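Uncharacterized protein MJ0327 (Methanocaldococcus jannaschii DSM 2661, PDB 2QTD) is of unknown function but belongs to the dinitrogenase iron-molybdenum cofactor family and may bind a related metal cofactor. Local coordinates at residues M2-D12 against C23-N34; V57-I65 against I77-D85. All coordinates share one frame; numbering follows the deposited sequence. Where two conformers were deposited one is given.

Contact 1. Residues M2-D12 against C23-N34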
loop_
_atom_site.group_PDB
_atom_site.type_symbol
_atom_site.label_atom_id
_atom_site.label_comp_id
_atom_site.label_asym_id
_atom_site.label_seq_id
_atom_site.Cartn_x
_atom_site.Cartn_y
_atom_site.Cartn_z
HETATM N N MSE A 2 -19.519 2.866 3.103
HETATM C CA MSE A 2 -18.745 1.608 2.874
HETATM C C MSE A 2 -17.579 1.851 1.924
HETATM O O MSE A 2 -17.719 2.603 0.954
HETATM C CB MSE A 2 -19.631 0.559 2.236
HETATM C CG MSE A 2 -21.018 0.444 2.824
HETATM SE SE MSE A 2 -21.685 -1.236 2.164
HETATM C CE MSE A 2 -20.743 -2.522 3.371
ATOM N N ILE A 3 -16.437 1.208 2.176
ATOM C CA ILE A 3 -15.294 1.429 1.303
ATOM C C ILE A 3 -15.284 0.461 0.089
ATOM O O ILE A 3 -15.493 -0.768 0.248
ATOM C CB ILE A 3 -13.917 1.578 2.082
ATOM C CG1 ILE A 3 -13.245 0.277 2.461
ATOM C CG2 ILE A 3 -14.086 2.462 3.341
ATOM C CD1 ILE A 3 -11.723 0.463 2.656
ATOM N N ASN A 4 -15.114 1.078 -1.083
ATOM C CA ASN A 4 -14.853 0.429 -2.354
ATOM C C ASN A 4 -13.512 0.951 -2.924
ATOM O O ASN A 4 -13.543 1.986 -3.642
ATOM C CB ASN A 4 -15.993 0.799 -3.311
ATOM C CG ASN A 4 -17.359 0.368 -2.791
ATOM O OD1 ASN A 4 -18.198 1.196 -2.408
ATOM N ND2 ASN A 4 -17.593 -0.925 -2.797
HETATM N N MSE A 5 -12.368 0.309 -2.626
HETATM C CA MSE A 5 -11.042 0.866 -2.942
HETATM C C MSE A 5 -10.021 -0.189 -3.344
HETATM O O MSE A 5 -10.140 -1.337 -2.966
HETATM C CB MSE A 5 -10.497 1.593 -1.707
HETATM C CG MSE A 5 -11.250 2.871 -1.319
HETATM SE SE MSE A 5 -10.380 3.593 0.247
HETATM C CE MSE A 5 -9.024 4.725 -0.561
ATOM N N LYS A 6 -8.988 0.245 -4.060
ATOM C CA LYS A 6 -7.831 -0.572 -4.369
ATOM C C LYS A 6 -6.652 -0.002 -3.538
ATOM O O LYS A 6 -6.418 1.198 -3.557
ATOM C CB LYS A 6 -7.518 -0.488 -5.871
ATOM C CG LYS A 6 -6.385 -1.354 -6.340
ATOM C CD LYS A 6 -5.999 -1.122 -7.803
ATOM C CE LYS A 6 -7.121 -1.387 -8.774
ATOM N NZ LYS A 6 -6.631 -1.540 -10.192
ATOM N N VAL A 7 -5.975 -0.882 -2.801
ATOM C CA VAL A 7 -4.903 -0.467 -1.884
ATOM C C VAL A 7 -3.650 -1.250 -2.220
ATOM O O VAL A 7 -3.686 -2.481 -2.372
ATOM C CB VAL A 7 -5.273 -0.695 -0.410
ATOM C CG1 VAL A 7 -4.154 -0.150 0.513
ATOM C CG2 VAL A 7 -6.690 -0.076 -0.072
ATOM N N ALA A 8 -2.556 -0.538 -2.385
ATOM C CA ALA A 8 -1.213 -1.203 -2.529
ATOM C C ALA A 8 -0.428 -1.252 -1.195
ATOM O O ALA A 8 -0.259 -0.245 -0.518
ATOM C CB ALA A 8 -0.409 -0.527 -3.642
ATOM N N ILE A 9 0.048 -2.434 -0.850
ATOM C CA ILE A 9 0.818 -2.671 0.402
ATOM C C ILE A 9 2.210 -3.135 0.077
ATOM O O ILE A 9 2.395 -4.132 -0.653
ATOM C CB ILE A 9 0.118 -3.700 1.316
ATOM C CG1 ILE A 9 -1.374 -3.339 1.415
ATOM C CG2 ILE A 9 0.886 -3.788 2.686
ATOM C CD1 ILE A 9 -2.225 -4.181 2.266
ATOM N N SER A 10 3.208 -2.481 0.681
ATOM C CA SER A 10 4.609 -2.836 0.424
ATOM C C SER A 10 4.962 -4.074 1.259
ATOM O O SER A 10 4.969 -4.022 2.477
ATOM C CB SER A 10 5.453 -1.640 0.800
ATOM O OG SER A 10 5.302 -1.320 2.168
HETATM N N MSE A 11 5.250 -5.182 0.575
HETATM C CA MSE A 11 5.421 -6.496 1.219
HETATM C C MSE A 11 6.809 -7.129 1.067
HETATM O O MSE A 11 7.434 -7.112 0.003
HETATM C CB MSE A 11 4.381 -7.501 0.688
HETATM C CG MSE A 11 2.933 -7.159 1.042
HETATM SE SE MSE A 11 2.641 -7.269 2.967
HETATM C CE MSE A 11 3.187 -9.148 3.391
ATOM N N ASP A 12 7.291 -7.713 2.166
ATOM C CA ASP A 12 8.347 -8.755 2.109
ATOM C C ASP A 12 7.647 -10.121 2.148
ATOM O O ASP A 12 6.438 -10.199 2.335
ATOM C CB ASP A 12 9.316 -8.625 3.279
ATOM C CG ASP A 12 10.282 -7.458 3.129
ATOM O OD1 ASP A 12 10.435 -6.869 2.033
ATOM O OD2 ASP A 12 10.930 -7.154 4.125
ATOM N N CYS A 23 10.782 -3.171 -0.575
ATOM C CA CYS A 23 9.913 -4.355 -0.578
ATOM C C CYS A 23 10.253 -5.361 -1.682
ATOM O O CYS A 23 10.897 -5.032 -2.692
ATOM C CB CYS A 23 8.441 -3.985 -0.608
ATOM S SG CYS A 23 7.805 -3.225 -2.086
ATOM N N LYS A 24 9.894 -6.607 -1.428
ATOM C CA LYS A 24 9.976 -7.642 -2.484
ATOM C C LYS A 24 8.894 -7.456 -3.517
ATOM O O LYS A 24 9.132 -7.590 -4.729
ATOM C CB LYS A 24 9.952 -9.050 -1.846
ATOM C CG LYS A 24 9.971 -10.229 -2.835
ATOM C CD LYS A 24 11.300 -10.289 -3.628
ATOM C CE LYS A 24 11.258 -11.272 -4.830
ATOM N NZ LYS A 24 12.614 -11.381 -5.457
ATOM N N TYR A 25 7.681 -7.131 -3.054
ATOM C CA TYR A 25 6.516 -6.974 -3.946
ATOM C C TYR A 25 5.500 -6.051 -3.322
ATOM O O TYR A 25 5.563 -5.808 -2.108
ATOM C CB TYR A 25 5.859 -8.322 -4.316
ATOM C CG TYR A 25 5.142 -9.026 -3.173
ATOM C CD1 TYR A 25 5.849 -9.777 -2.269
ATOM C CD2 TYR A 25 3.767 -8.978 -3.018
ATOM C CE1 TYR A 25 5.206 -10.449 -1.204
ATOM C CE2 TYR A 25 3.124 -9.645 -1.950
ATOM C CZ TYR A 25 3.848 -10.374 -1.065
ATOM O OH TYR A 25 3.262 -11.050 -0.015
ATOM N N PHE A 26 4.608 -5.517 -4.175
ATOM C CA PHE A 26 3.415 -4.766 -3.815
ATOM C C PHE A 26 2.253 -5.731 -3.888
ATOM O O PHE A 26 2.073 -6.460 -4.900
ATOM C CB PHE A 26 3.170 -3.597 -4.758
ATOM C CG PHE A 26 4.361 -2.711 -4.921
ATOM C CD1 PHE A 26 4.720 -1.855 -3.889
ATOM C CD2 PHE A 26 5.091 -2.724 -6.087
ATOM C CE1 PHE A 26 5.841 -1.024 -4.038
ATOM C CE2 PHE A 26 6.205 -1.886 -6.250
ATOM C CZ PHE A 26 6.570 -1.051 -5.224
ATOM N N LEU A 27 1.546 -5.856 -2.769
ATOM C CA LEU A 27 0.269 -6.555 -2.718
ATOM C C LEU A 27 -0.857 -5.572 -3.085
ATOM O O LEU A 27 -1.088 -4.577 -2.368
ATOM C CB LEU A 27 0.061 -7.187 -1.345
ATOM C CG LEU A 27 -1.261 -7.975 -1.130
ATOM C CD1 LEU A 27 -1.265 -9.236 -2.007
ATOM C CD2 LEU A 27 -1.374 -8.381 0.310
ATOM N N ILE A 28 -1.574 -5.855 -4.188
ATOM C CA ILE A 28 -2.687 -5.022 -4.626
ATOM C C ILE A 28 -3.974 -5.690 -4.123
ATOM O O ILE A 28 -4.308 -6.809 -4.517
ATOM C CB ILE A 28 -2.700 -4.803 -6.154
ATOM C CG1 ILE A 28 -1.353 -4.362 -6.726
ATOM C CG2 ILE A 28 -3.782 -3.835 -6.554
ATOM C CD1 ILE A 28 -0.732 -3.162 -6.057
ATOM N N VAL A 29 -4.660 -5.010 -3.213
ATOM C CA VAL A 29 -5.896 -5.543 -2.649
ATOM C C VAL A 29 -7.072 -4.695 -3.068
ATOM O O VAL A 29 -7.049 -3.469 -2.981
ATOM C CB VAL A 29 -5.859 -5.722 -1.111
ATOM C CG1 VAL A 29 -4.827 -6.759 -0.696
ATOM C CG2 VAL A 29 -5.615 -4.424 -0.403
ATOM N N ARG A 30 -8.119 -5.381 -3.540
ATOM C CA ARG A 30 -9.401 -4.751 -3.859
ATOM C C ARG A 30 -10.303 -5.004 -2.669
ATOM O O ARG A 30 -10.527 -6.153 -2.307
ATOM C CB ARG A 30 -10.058 -5.330 -5.119
ATOM C CG ARG A 30 -11.544 -5.091 -5.299
ATOM C CD ARG A 30 -11.896 -3.653 -5.393
ATOM N NE ARG A 30 -11.259 -3.019 -6.543
ATOM C CZ ARG A 30 -11.392 -1.727 -6.862
ATOM N NH1 ARG A 30 -12.170 -0.917 -6.140
ATOM N NH2 ARG A 30 -10.759 -1.252 -7.939
ATOM N N ILE A 31 -10.823 -3.926 -2.091
ATOM C CA ILE A 31 -11.714 -3.972 -0.933
ATOM C C ILE A 31 -13.055 -3.498 -1.434
ATOM O O ILE A 31 -13.130 -2.487 -2.136
ATOM C CB ILE A 31 -11.251 -3.057 0.196
ATOM C CG1 ILE A 31 -9.934 -3.564 0.815
ATOM C CG2 ILE A 31 -12.434 -2.914 1.260
ATOM C CD1 ILE A 31 -9.014 -2.441 1.456
ATOM N N ASP A 32 -14.115 -4.246 -1.140
ATOM C CA ASP A 32 -15.422 -3.919 -1.651
ATOM C C ASP A 32 -16.440 -4.267 -0.615
ATOM O O ASP A 32 -16.288 -5.288 0.065
ATOM C CB ASP A 32 -15.731 -4.711 -2.904
ATOM C CG ASP A 32 -16.474 -3.908 -3.910
ATOM O OD1 ASP A 32 -17.321 -3.073 -3.502
ATOM O OD2 ASP A 32 -16.155 -4.081 -5.113
ATOM N N ASP A 33 -17.426 -3.388 -0.472
ATOM C CA ASP A 33 -18.384 -3.450 0.612
ATOM C C ASP A 33 -17.685 -3.835 1.915
ATOM O O ASP A 33 -18.086 -4.790 2.580
ATOM C CB ASP A 33 -19.498 -4.436 0.218
ATOM C CG ASP A 33 -20.408 -3.885 -0.877
ATOM O OD1 ASP A 33 -20.794 -2.688 -0.805
ATOM O OD2 ASP A 33 -20.755 -4.659 -1.796
ATOM N N ASN A 34 -16.598 -3.102 2.216
ATOM C CA ASN A 34 -15.727 -3.336 3.384
ATOM C C ASN A 34 -15.093 -4.742 3.538
ATOM O O ASN A 34 -14.762 -5.140 4.650
ATOM C CB ASN A 34 -16.496 -2.953 4.676
ATOM C CG ASN A 34 -16.928 -1.488 4.692
ATOM O OD1 ASN A 34 -16.149 -0.602 4.340
ATOM N ND2 ASN A 34 -18.170 -1.230 5.119
#
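Met11 O takes two backbone donors from 23-34: Tyr25 N at 3.1 Å, well aligned, and Lys24 N at 2.9 Å, a weak bond because its hydrogen points well off line. Two residues facing one make this a classic beta bulge. Within the bulge, Tyr25 holds its CG between the backbone N and the carbonyl carbon (chi1 69°), which swings the ring back across the strand pair until Met11 CB sits over one ring face, 3.6 Å from the centroid of Tyr25, a CH-pi contact. Replacing Tyr25 with a serine would probably strip Met11 CB of this aromatic cover and open a gap beside Val41 and Phe43 of the next strand. Met11, a selenomethionine, also lays its CG against Leu27 CB at 3.7 Å.

Paired backbone bonds continue from here to Met5 and Ile31, joining strands 5-11 and 25-32 as antiparallel neighbours in the ribonuclease H-like fold. On the face carrying Tyr25, Ile31 fits between two partners: its CG2 meets Ile3 CG1 at 3.5 Å and its CD1 meets Val7 CG2 at 3.7 Å. Helix 87-95 packs on Ile3, Val7 and Ile9. On the other face Ala8 CB touches Ile28 CD1 at 3.6 Å, while the Arg30 guanidinium lies with one face toward Lys6 CB; the Lys6 ammonium forms a salt bridge with Glu55. At the far end Asn34 grips Ile3 twice: its OD1 receives Ile3 N at 2.8 Å, almost straight (177°) but from above the amide plane, and its backbone N donates to Ile3 O.

Contact 2. Residues V57-I65 against I77-D85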
loop_
_atom_site.group_PDB
_atom_site.type_symbol
_atom_site.label_atom_id
_atom_site.label_comp_id
_atom_site.label_asym_id
_atom_site.label_seq_id
_atom_site.Cartn_x
_atom_site.Cartn_y
_atom_site.Cartn_z
ATOM N N VAL A 57 -4.251 2.903 -8.003
ATOM C CA VAL A 57 -4.707 2.533 -6.658
ATOM C C VAL A 57 -5.284 3.782 -5.971
ATOM O O VAL A 57 -5.011 4.931 -6.373
ATOM C CB VAL A 57 -3.610 1.813 -5.790
ATOM C CG1 VAL A 57 -3.063 0.564 -6.525
ATOM C CG2 VAL A 57 -2.476 2.781 -5.353
ATOM N N ASN A 58 -6.127 3.561 -4.991
ATOM C CA ASN A 58 -6.672 4.650 -4.179
ATOM C C ASN A 58 -5.729 5.032 -3.020
ATOM O O ASN A 58 -5.769 6.169 -2.535
ATOM C CB ASN A 58 -8.061 4.295 -3.630
ATOM C CG ASN A 58 -9.073 3.959 -4.717
ATOM O OD1 ASN A 58 -9.270 2.795 -5.071
ATOM N ND2 ASN A 58 -9.705 4.995 -5.271
ATOM N N ALA A 59 -4.917 4.108 -2.544
ATOM C CA ALA A 59 -4.186 4.283 -1.298
ATOM C C ALA A 59 -2.994 3.369 -1.303
ATOM O O ALA A 59 -3.020 2.323 -2.009
ATOM C CB ALA A 59 -5.100 3.957 -0.121
ATOM N N ILE A 60 -1.948 3.749 -0.543
ATOM C CA ILE A 60 -0.784 2.918 -0.260
ATOM C C ILE A 60 -0.690 2.716 1.253
ATOM O O ILE A 60 -0.953 3.671 1.987
ATOM C CB ILE A 60 0.524 3.577 -0.815
ATOM C CG1 ILE A 60 0.585 3.511 -2.330
ATOM C CG2 ILE A 60 1.795 2.914 -0.233
ATOM C CD1 ILE A 60 1.605 4.503 -3.015
ATOM N N ILE A 61 -0.286 1.522 1.699
ATOM C CA ILE A 61 0.085 1.215 3.102
ATOM C C ILE A 61 1.541 0.830 3.059
ATOM O O ILE A 61 1.924 -0.064 2.325
ATOM C CB ILE A 61 -0.779 0.169 3.751
ATOM C CG1 ILE A 61 -2.237 0.587 3.765
ATOM C CG2 ILE A 61 -0.310 -0.150 5.167
ATOM C CD1 ILE A 61 -3.162 -0.562 4.256
ATOM N N CYS A 62 2.346 1.569 3.826
ATOM C CA CYS A 62 3.767 1.295 3.991
ATOM C C CYS A 62 4.258 1.829 5.345
ATOM O O CYS A 62 3.553 2.513 6.038
ATOM C CB CYS A 62 4.567 1.919 2.847
ATOM S SG CYS A 62 4.512 3.760 2.805
ATOM N N LYS A 63 5.466 1.437 5.707
ATOM C CA LYS A 63 6.089 1.883 6.939
ATOM C C LYS A 63 6.907 3.120 6.718
ATOM O O LYS A 63 6.980 3.954 7.611
ATOM C CB LYS A 63 6.950 0.791 7.537
ATOM C CG LYS A 63 6.204 -0.404 8.065
ATOM C CD LYS A 63 7.157 -1.303 8.813
ATOM C CE LYS A 63 6.554 -2.600 9.312
ATOM N NZ LYS A 63 7.553 -3.346 10.139
ATOM N N ASN A 64 7.603 3.184 5.594
ATOM C CA ASN A 64 8.462 4.325 5.212
ATOM C C ASN A 64 8.379 4.482 3.730
ATOM O O ASN A 64 8.095 3.511 3.040
ATOM C CB ASN A 64 9.923 4.077 5.517
ATOM C CG ASN A 64 10.249 4.167 6.974
ATOM O OD1 ASN A 64 10.208 5.250 7.566
ATOM N ND2 ASN A 64 10.607 3.033 7.565
ATOM N N ILE A 65 8.654 5.686 3.239
ATOM C CA ILE A 65 8.564 6.006 1.798
ATOM C C ILE A 65 9.568 7.151 1.589
ATOM O O ILE A 65 9.816 7.936 2.511
ATOM C CB ILE A 65 7.114 6.345 1.339
ATOM C CG1 ILE A 65 6.983 6.484 -0.203
ATOM C CG2 ILE A 65 6.539 7.573 2.118
ATOM C CD1 ILE A 65 5.551 6.452 -0.623
ATOM N N ILE A 77 -2.716 9.924 -4.654
ATOM C CA ILE A 77 -2.915 8.737 -3.766
ATOM C C ILE A 77 -2.708 9.204 -2.313
ATOM O O ILE A 77 -1.856 10.040 -2.027
ATOM C CB ILE A 77 -1.903 7.581 -4.153
ATOM C CG1 ILE A 77 -2.065 7.191 -5.631
ATOM C CG2 ILE A 77 -1.997 6.278 -3.300
ATOM C CD1 ILE A 77 -1.178 6.058 -6.058
ATOM N N GLU A 78 -3.533 8.687 -1.421
ATOM C CA GLU A 78 -3.346 8.851 0.016
ATOM C C GLU A 78 -2.456 7.744 0.522
ATOM O O GLU A 78 -2.656 6.603 0.167
ATOM C CB GLU A 78 -4.695 8.784 0.686
ATOM C CG GLU A 78 -5.607 9.905 0.186
ATOM C CD GLU A 78 -6.965 9.826 0.782
ATOM O OE1 GLU A 78 -7.559 8.716 0.718
ATOM O OE2 GLU A 78 -7.425 10.869 1.313
ATOM N N ILE A 79 -1.474 8.087 1.360
ATOM C CA ILE A 79 -0.411 7.185 1.803
ATOM C C ILE A 79 -0.561 7.036 3.306
ATOM O O ILE A 79 -0.526 8.032 4.042
ATOM C CB ILE A 79 1.004 7.685 1.416
ATOM C CG1 ILE A 79 1.049 7.954 -0.111
ATOM C CG2 ILE A 79 2.034 6.673 1.825
ATOM C CD1 ILE A 79 2.327 8.507 -0.596
ATOM N N TYR A 80 -0.742 5.797 3.750
ATOM C CA TYR A 80 -1.056 5.503 5.159
ATOM C C TYR A 80 0.083 4.731 5.784
ATOM O O TYR A 80 0.757 3.930 5.121
ATOM C CB TYR A 80 -2.326 4.689 5.275
ATOM C CG TYR A 80 -3.550 5.454 4.906
ATOM C CD1 TYR A 80 -4.175 6.265 5.826
ATOM C CD2 TYR A 80 -3.987 5.474 3.589
ATOM C CE1 TYR A 80 -5.294 6.998 5.474
ATOM C CE2 TYR A 80 -5.093 6.238 3.225
ATOM C CZ TYR A 80 -5.725 6.990 4.166
ATOM O OH TYR A 80 -6.842 7.739 3.828
ATOM N N HIS A 81 0.311 4.956 7.071
ATOM C CA HIS A 81 1.409 4.328 7.788
ATOM C C HIS A 81 0.972 3.014 8.435
ATOM O O HIS A 81 0.004 2.968 9.210
ATOM C CB HIS A 81 1.925 5.266 8.877
ATOM C CG HIS A 81 3.194 4.773 9.501
ATOM N ND1 HIS A 81 3.234 4.251 10.777
ATOM C CD2 HIS A 81 4.448 4.696 9.017
ATOM C CE1 HIS A 81 4.473 3.872 11.049
ATOM N NE2 HIS A 81 5.227 4.126 9.995
ATOM N N ALA A 82 1.644 1.928 8.068
ATOM C CA ALA A 82 1.422 0.625 8.685
ATOM C C ALA A 82 1.807 0.590 10.133
ATOM O O ALA A 82 2.763 1.269 10.535
ATOM C CB ALA A 82 2.181 -0.455 7.953
ATOM N N GLU A 83 1.052 -0.193 10.915
ATOM C CA GLU A 83 1.304 -0.397 12.337
ATOM C C GLU A 83 1.645 -1.862 12.586
ATOM O O GLU A 83 0.782 -2.731 12.495
ATOM C CB GLU A 83 0.072 0.028 13.125
ATOM C CG GLU A 83 -0.230 1.529 12.864
ATOM C CD GLU A 83 -1.469 2.030 13.564
ATOM O OE1 GLU A 83 -2.133 1.271 14.302
ATOM O OE2 GLU A 83 -1.766 3.230 13.369
ATOM N N GLY A 84 2.916 -2.115 12.855
ATOM C CA GLY A 84 3.466 -3.454 12.886
ATOM C C GLY A 84 3.608 -4.153 11.544
ATOM O O GLY A 84 3.474 -3.551 10.498
ATOM N N ASP A 85 3.837 -5.453 11.625
ATOM C CA ASP A 85 4.299 -6.334 10.514
ATOM C C ASP A 85 3.182 -7.078 9.767
ATOM O O ASP A 85 3.416 -7.636 8.679
ATOM C CB ASP A 85 5.238 -7.433 11.111
ATOM C CG ASP A 85 6.632 -6.942 11.433
ATOM O OD1 ASP A 85 7.024 -5.826 11.043
ATOM O OD2 ASP A 85 7.371 -7.709 12.091
#
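Ile77 packs its two branches against the loop residue Val57 and the start of strand 59-62. Its CD1 crosses to Val57 CG2 at 3.6 Å, and its CG2 lies 3.6 Å from Ala59 CA and also touches Ile60 CG1. This is the tight end, and the close packing runs on along the face holding Ile60 and Cys62. There Ile79 divides its work: CG2 meets Cys62 SG at 3.9 Å, whereas CD1 reaches tip to tip toward Ile65 CD1 at 3.8 Å. Tyr70 and Phe73 of helix 67-74 lie against this face. On the reverse side Ile61 CG2 touches Ala82 CB at 3.7 Å, and Tyr80 turns a ring edge to Ala59 CB while meeting Phe94 of helix 87-95 edge-to-face.

Four backbone bonds stitch the strands together; in the last, Ala82 N reaches Cys62 O at 2.8 Å from 47° above the carbonyl plane. At the end of this paired region the His81 ring, with CG anti to the backbone N (chi1 -171°), presents its CD2 and NE2 edge to Lys63 O in the ring plane. Toward the exposed 83-85 end, regular strand pairing gives way to looser side-chain contacts. Lys63 stretches out fully extended past Ala82 and Gly84 to a salt bridge with the exposed Asp85, its NZ 2.7 Å from Asp85 OD1. On the way its CE passes 3.4 Å from Gly84 O, a carbonyl that is buried without a hydrogen-bonding partner. Strands 59-62 and 78-81, parallel neighbours with helix 67-74 connecting them, form a beta-alpha-beta crossover, supplying two of the three parallel strands of this ribonuclease H-like sheet.

Contact 1 closes before contact 2 opens: the antiparallel strands come first along the chain, then strand 35-43 and helix 46-54, then the parallel pair. Their centres lie about 10 Å apart within one mixed sheet, whose order is 35-43, 25-32, 5-11, 59-62, 78-81. The seam runs between strands 5-11 and 59-62, where Ala8 O and Ile61 N are 2.8 Å apart, probably hydrogen-bonded; just before strand 59-62, the Asn58 side chain probably takes Lys6 N. Strand 5-11 is thus the turning point from antiparallel to parallel pairing. Helix 87-95 spans the seam, Phe94 touching Ile3 and Val7 of contact 1 and Ala59, Ile61 and Tyr80 of contact 2, so on this face both contacts share one apolar layer.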